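Local coordinates for protein pectate lyase/Amb allergen (Acidovorax citrulli, PDB 4HWV) that probably cleaves pectate, the polygalacturonate of plant cell walls, by calcium-dependent elimination, as a secreted lyase of polysaccharide lyase family 1, at residues Thr284-Tyr289 against Pro319-Val324; Tyr343-Leu348 against Ser374-Ala379. One frame throughout, in Å; residues are numbered along the deposited sequence.

Interaction 1 of 2, residues Thr284-Tyr289 against Pro319-Val324; sequences TRHGNY and PRMLKV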
loop_
_atom_site.group_PDB
_atom_site.type_symbol
_atom_site.label_atom_id
_atom_site.label_comp_id
_atom_site.label_asym_id
_atom_site.label_seq_id
_atom_site.Cartn_x
_atom_site.Cartn_y
_atom_site.Cartn_z
ATOM N N THR A 284 17.534 -9.719 -19.459
ATOM C CA THR A 284 18.865 -9.200 -19.788
ATOM C C THR A 284 19.777 -10.365 -20.163
ATOM O O THR A 284 19.384 -11.528 -20.064
ATOM C CB THR A 284 19.475 -8.444 -18.589
ATOM O OG1 THR A 284 19.598 -9.346 -17.484
ATOM C CG2 THR A 284 18.612 -7.246 -18.187
ATOM N N ARG A 285 20.990 -10.043 -20.612
ATOM C CA ARG A 285 22.018 -11.043 -20.872
ATOM C C ARG A 285 21.532 -12.140 -21.812
ATOM O O ARG A 285 21.269 -11.872 -22.982
ATOM C CB ARG A 285 22.565 -11.593 -19.554
ATOM C CG ARG A 285 23.427 -10.545 -18.852
ATOM C CD ARG A 285 23.925 -10.973 -17.477
ATOM N NE ARG A 285 24.804 -9.941 -16.929
ATOM C CZ ARG A 285 26.114 -9.930 -17.142
ATOM N NH1 ARG A 285 26.653 -10.924 -17.825
ATOM N NH2 ARG A 285 26.878 -8.961 -16.659
ATOM N N HIS A 286 21.375 -13.365 -21.310
ATOM C CA HIS A 286 20.954 -14.482 -22.166
ATOM C C HIS A 286 19.505 -14.909 -21.965
ATOM O O HIS A 286 19.111 -15.988 -22.367
ATOM C CB HIS A 286 21.907 -15.670 -22.049
ATOM C CG HIS A 286 23.231 -15.433 -22.703
ATOM N ND1 HIS A 286 24.082 -16.458 -23.046
ATOM C CD2 HIS A 286 23.852 -14.289 -23.084
ATOM C CE1 HIS A 286 25.172 -15.960 -23.602
ATOM N NE2 HIS A 286 25.056 -14.646 -23.641
ATOM N N GLY A 287 18.697 -14.060 -21.338
ATOM C CA GLY A 287 17.257 -14.287 -21.335
ATOM C C GLY A 287 16.761 -14.309 -22.766
ATOM O O GLY A 287 17.151 -13.463 -23.581
ATOM N N ASN A 288 15.901 -15.268 -23.100
ATOM C CA ASN A 288 15.490 -15.381 -24.494
ATOM C C ASN A 288 14.215 -16.196 -24.616
ATOM O O ASN A 288 13.925 -17.031 -23.758
ATOM C CB ASN A 288 16.608 -16.028 -25.328
ATOM C CG ASN A 288 16.541 -15.649 -26.792
ATOM O OD1 ASN A 288 15.851 -14.706 -27.173
ATOM N ND2 ASN A 288 17.268 -16.388 -27.627
ATOM N N TYR A 289 13.457 -15.947 -25.678
ATOM C CA TYR A 289 12.191 -16.647 -25.925
ATOM C C TYR A 289 11.239 -16.534 -24.731
ATOM O O TYR A 289 10.795 -17.534 -24.160
ATOM C CB TYR A 289 12.429 -18.107 -26.349
ATOM C CG TYR A 289 13.256 -18.245 -27.612
ATOM C CD1 TYR A 289 12.760 -17.841 -28.848
ATOM C CD2 TYR A 289 14.525 -18.804 -27.580
ATOM C CE1 TYR A 289 13.507 -17.977 -30.003
ATOM C CE2 TYR A 289 15.280 -18.936 -28.739
ATOM C CZ TYR A 289 14.762 -18.515 -29.943
ATOM O OH TYR A 289 15.499 -18.656 -31.097
ATOM N N PRO A 319 22.407 -9.179 -29.756
ATOM C CA PRO A 319 21.185 -9.083 -30.566
ATOM C C PRO A 319 20.625 -10.427 -31.010
ATOM O O PRO A 319 19.652 -10.447 -31.760
ATOM C CB PRO A 319 21.634 -8.270 -31.780
ATOM C CG PRO A 319 23.078 -8.601 -31.931
ATOM C CD PRO A 319 23.607 -8.768 -30.516
ATOM N N ARG A 320 21.228 -11.523 -30.555
ATOM C CA ARG A 320 20.679 -12.868 -30.780
ATOM C C ARG A 320 19.874 -13.369 -29.580
ATOM O O ARG A 320 19.269 -14.438 -29.621
ATOM C CB ARG A 320 21.812 -13.827 -31.154
ATOM C CG ARG A 320 22.539 -13.326 -32.392
ATOM C CD ARG A 320 23.823 -14.054 -32.727
ATOM N NE ARG A 320 24.377 -13.471 -33.945
ATOM C CZ ARG A 320 25.635 -13.617 -34.354
ATOM N NH1 ARG A 320 26.486 -14.329 -33.628
ATOM N NH2 ARG A 320 26.040 -13.029 -35.481
ATOM N N MET A 321 19.864 -12.569 -28.515
ATOM C CA MET A 321 19.111 -12.859 -27.293
ATOM C C MET A 321 17.944 -11.877 -27.160
ATOM O O MET A 321 17.675 -11.079 -28.060
ATOM C CB MET A 321 20.039 -12.702 -26.080
ATOM C CG MET A 321 21.256 -13.632 -26.112
ATOM S SD MET A 321 20.761 -15.349 -25.859
ATOM C CE MET A 321 22.260 -16.220 -26.335
ATOM N N LEU A 322 17.242 -11.950 -26.036
ATOM C CA LEU A 322 16.262 -10.932 -25.656
ATOM C C LEU A 322 15.042 -10.899 -26.582
ATOM O O LEU A 322 14.435 -9.840 -26.794
ATOM C CB LEU A 322 16.913 -9.548 -25.521
ATOM C CG LEU A 322 18.206 -9.512 -24.694
ATOM C CD1 LEU A 322 18.771 -8.091 -24.696
ATOM C CD2 LEU A 322 18.034 -10.028 -23.250
ATOM N N LYS A 323 14.653 -12.066 -27.090
ATOM C CA LYS A 323 13.421 -12.154 -27.859
ATOM C C LYS A 323 12.246 -12.262 -26.900
ATOM O O LYS A 323 12.129 -13.250 -26.158
ATOM C CB LYS A 323 13.460 -13.364 -28.790
ATOM C CG LYS A 323 14.490 -13.198 -29.912
ATOM C CD LYS A 323 14.658 -14.507 -30.687
ATOM C CE LYS A 323 15.521 -14.383 -31.952
ATOM N NZ LYS A 323 16.892 -13.928 -31.615
ATOM N N VAL A 324 11.390 -11.236 -26.890
ATOM C CA VAL A 324 10.319 -11.137 -25.902
ATOM C C VAL A 324 9.026 -10.710 -26.596
ATOM O O VAL A 324 9.031 -9.810 -27.456
ATOM C CB VAL A 324 10.646 -10.093 -24.800
ATOM C CG1 VAL A 324 9.578 -10.106 -23.717
ATOM C CG2 VAL A 324 12.007 -10.367 -24.197
HETATM O O HOH W 1 17.454 -16.636 -30.747
#
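Neighbouring turns of the right-handed parallel beta-helix meet at a corner where G287 and N288, in the loop between strands 281-283 and 290-293, lie against L322 and K323, which lead into strand 324-327. The asparagine N288 sits at the bend before Y289 and bridges the two turns. It holds CG anti to the backbone N (chi1 -155°); its amide lies beside M321-K323, and OD1 accepts the K323 backbone N-H at 2.9 Å, in the carbonyl plane. One residue earlier on each side, L322 N donates to G287 O, also at 2.9 Å, in a more bent bond. Two successive N-H groups of the incoming chain are thus held, one by a backbone carbonyl and one by a side-chain amide. N288 also hydrogen-bonds through its backbone to A234 and H236 on the preceding turn. Upstream, T284-G287 forms a type II' beta turn closed by G287 N to T284 O, with T284 close to the calcium site of D227, D278 and D282. M321 CE lies over the centre of the H286 imidazole, a CH-pi contact of 3.8 Å to the centroid; H286 NE2 is bound to A314 O. M321 CB lies 3.4 Å from R285 O, and L322 CD2 packs on the turn backbone at T284 C. On the other flank K323 runs alongside Y289, its CD 3.7 Å from Y289 CE1. The K323 chain bends at chi4, and NZ makes a weak bond to R320 O while sharing one water with N288 ND2 and Y289 OH, the last 2.8 Å from the water.

Interaction 2 of 2, residues Tyr343-Leu348 against Ser374-Ala379; sequences YGMVHL and SGKVHA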
loop_
_atom_site.group_PDB
_atom_site.type_symbol
_atom_site.label_atom_id
_atom_site.label_comp_id
_atom_site.label_asym_id
_atom_site.label_seq_id
_atom_site.Cartn_x
_atom_site.Cartn_y
_atom_site.Cartn_z
ATOM N N TYR A 343 18.744 -4.344 -28.071
ATOM C CA TYR A 343 19.277 -5.590 -28.655
ATOM C C TYR A 343 18.270 -6.644 -29.089
ATOM O O TYR A 343 18.525 -7.322 -30.066
ATOM C CB TYR A 343 20.416 -6.198 -27.801
ATOM C CG TYR A 343 21.649 -5.327 -27.912
ATOM C CD1 TYR A 343 22.398 -5.295 -29.096
ATOM C CD2 TYR A 343 22.016 -4.465 -26.881
ATOM C CE1 TYR A 343 23.491 -4.451 -29.233
ATOM C CE2 TYR A 343 23.107 -3.618 -27.012
ATOM C CZ TYR A 343 23.829 -3.609 -28.194
ATOM O OH TYR A 343 24.906 -2.770 -28.350
ATOM N N GLY A 344 17.139 -6.773 -28.396
ATOM C CA GLY A 344 16.200 -7.848 -28.685
ATOM C C GLY A 344 15.158 -7.539 -29.752
ATOM O O GLY A 344 14.895 -6.375 -30.084
ATOM N N MET A 345 14.562 -8.601 -30.287
ATOM C CA MET A 345 13.399 -8.512 -31.173
ATOM C C MET A 345 12.157 -8.646 -30.308
ATOM O O MET A 345 11.831 -9.735 -29.837
ATOM C CB MET A 345 13.469 -9.602 -32.242
ATOM C CG MET A 345 14.752 -9.461 -33.076
ATOM S SD MET A 345 15.249 -10.959 -33.938
ATOM C CE MET A 345 13.989 -10.912 -35.155
ATOM N N VAL A 346 11.502 -7.523 -30.050
ATOM C CA VAL A 346 10.427 -7.467 -29.059
ATOM C C VAL A 346 9.111 -7.052 -29.717
ATOM O O VAL A 346 9.035 -6.033 -30.414
ATOM C CB VAL A 346 10.790 -6.507 -27.922
ATOM C CG1 VAL A 346 9.638 -6.332 -26.937
ATOM C CG2 VAL A 346 12.030 -7.022 -27.201
ATOM N N HIS A 347 8.092 -7.886 -29.519
ATOM C CA HIS A 347 6.777 -7.702 -30.109
ATOM C C HIS A 347 5.804 -7.325 -29.001
ATOM O O HIS A 347 5.680 -8.063 -28.026
ATOM C CB HIS A 347 6.381 -9.032 -30.772
ATOM C CG HIS A 347 5.084 -9.017 -31.519
ATOM N ND1 HIS A 347 4.413 -10.187 -31.807
ATOM C CD2 HIS A 347 4.359 -8.016 -32.081
ATOM C CE1 HIS A 347 3.339 -9.917 -32.523
ATOM N NE2 HIS A 347 3.270 -8.605 -32.693
ATOM N N LEU A 348 5.128 -6.187 -29.142
ATOM C CA LEU A 348 4.097 -5.787 -28.168
ATOM C C LEU A 348 2.801 -5.651 -28.939
ATOM O O LEU A 348 2.693 -4.801 -29.819
ATOM C CB LEU A 348 4.421 -4.439 -27.500
ATOM C CG LEU A 348 5.764 -4.401 -26.762
ATOM C CD1 LEU A 348 6.833 -3.730 -27.621
ATOM C CD2 LEU A 348 5.632 -3.739 -25.389
ATOM N N SER A 374 19.989 -0.877 -30.623
ATOM C CA SER A 374 19.849 -2.091 -31.447
ATOM C C SER A 374 18.581 -2.891 -31.142
ATOM O O SER A 374 18.457 -4.050 -31.529
ATOM C CB SER A 374 21.083 -2.991 -31.362
ATOM O OG SER A 374 22.229 -2.327 -31.868
ATOM N N GLY A 375 17.622 -2.268 -30.464
ATOM C CA GLY A 375 16.331 -2.898 -30.267
ATOM C C GLY A 375 15.582 -2.998 -31.585
ATOM O O GLY A 375 15.806 -2.226 -32.516
ATOM N N LYS A 376 14.669 -3.954 -31.656
ATOM C CA LYS A 376 13.857 -4.138 -32.853
ATOM C C LYS A 376 12.424 -4.351 -32.383
ATOM O O LYS A 376 12.018 -5.463 -32.018
ATOM C CB LYS A 376 14.399 -5.294 -33.697
ATOM C CG LYS A 376 15.840 -5.029 -34.174
ATOM C CD LYS A 376 16.462 -6.184 -34.917
ATOM C CE LYS A 376 17.956 -5.911 -35.106
ATOM N NZ LYS A 376 18.660 -5.831 -33.780
ATOM N N VAL A 377 11.685 -3.252 -32.339
ATOM C CA VAL A 377 10.378 -3.207 -31.694
ATOM C C VAL A 377 9.272 -3.275 -32.733
ATOM O O VAL A 377 9.312 -2.583 -33.756
ATOM C CB VAL A 377 10.237 -1.925 -30.837
ATOM C CG1 VAL A 377 8.846 -1.816 -30.257
ATOM C CG2 VAL A 377 11.301 -1.906 -29.745
ATOM N N HIS A 378 8.288 -4.136 -32.480
ATOM C CA HIS A 378 7.161 -4.307 -33.400
ATOM C C HIS A 378 5.891 -4.187 -32.555
ATOM O O HIS A 378 5.622 -5.060 -31.722
ATOM C CB HIS A 378 7.240 -5.694 -34.056
ATOM C CG HIS A 378 6.370 -5.856 -35.263
ATOM N ND1 HIS A 378 6.835 -5.627 -36.538
ATOM C CD2 HIS A 378 5.078 -6.258 -35.394
ATOM C CE1 HIS A 378 5.861 -5.853 -37.402
ATOM N NE2 HIS A 378 4.790 -6.250 -36.737
ATOM N N ALA A 379 5.127 -3.117 -32.765
ATOM C CA ALA A 379 3.978 -2.803 -31.906
ATOM C C ALA A 379 2.696 -2.815 -32.721
ATOM O O ALA A 379 2.588 -2.084 -33.696
ATOM C CB ALA A 379 4.163 -1.429 -31.266
HETATM O O HOH W 2 17.843 -8.152 -32.481
HETATM O O HOH W 3 24.624 -1.466 -30.969
#
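H347 and H378, paired in register on one face of two parallel strands, both hold CG anti to the backbone N (chi1 -176° and -165°), and their side chains lie side by side. The pair is offset edge-to-face: the edge of H378 is turned toward the face of H347, with planes at 72° and CD2 atoms 3.8 Å apart. In the plane of the H347 ring, CD2 also approaches H378 O at 3.2 Å. Beneath them runs a regular parallel ladder of the beta-helix: G344 O, V346 N, V346 O and L348 N alternately meet K376 N, K376 O, H378 N and H378 O. On the other face L348 CD1 touches V377 CG1 at 3.8 Å. At the entry to the strands, K376 bends at chi4 and NZ donates to S374 O at 2.9 Å; NZ also bonds E419 O and, through a water, reaches Y343 O. S374 CB lies obliquely against the Y343 ring, 3.5 Å from CD1. A second water joins S374 OG, also bonded to C420 O, to Y343 OH, also bonded to D310 O. H347 ND1 bonds Y460 OH and NE2 bonds E380 OE1, fixing the ring's rotation, while carbonyls and water probably stabilise the buried K376 ammonium.

How the interactions relate
Interaction 1 precedes interaction 2 along the chain, and their centres lie 11 Å apart on the same side of the chain's centre. Together they follow consecutive turns of one beta-helix, in which strands 290-293, 324-327, 345-356 and 376-387 pair in parallel, each with the next. Strand 324-327 provides the junction: V324 O, at the end of interaction 1, probably accepts a hydrogen bond from H347 N of interaction 2 at 3.0 Å. Before the strands begin, L322 CB packs on G344 CA and P319 CB on Y343 O. The two contacts thus link successive turns of the solenoid, starting from the loop whose T284 end lies near the calcium site.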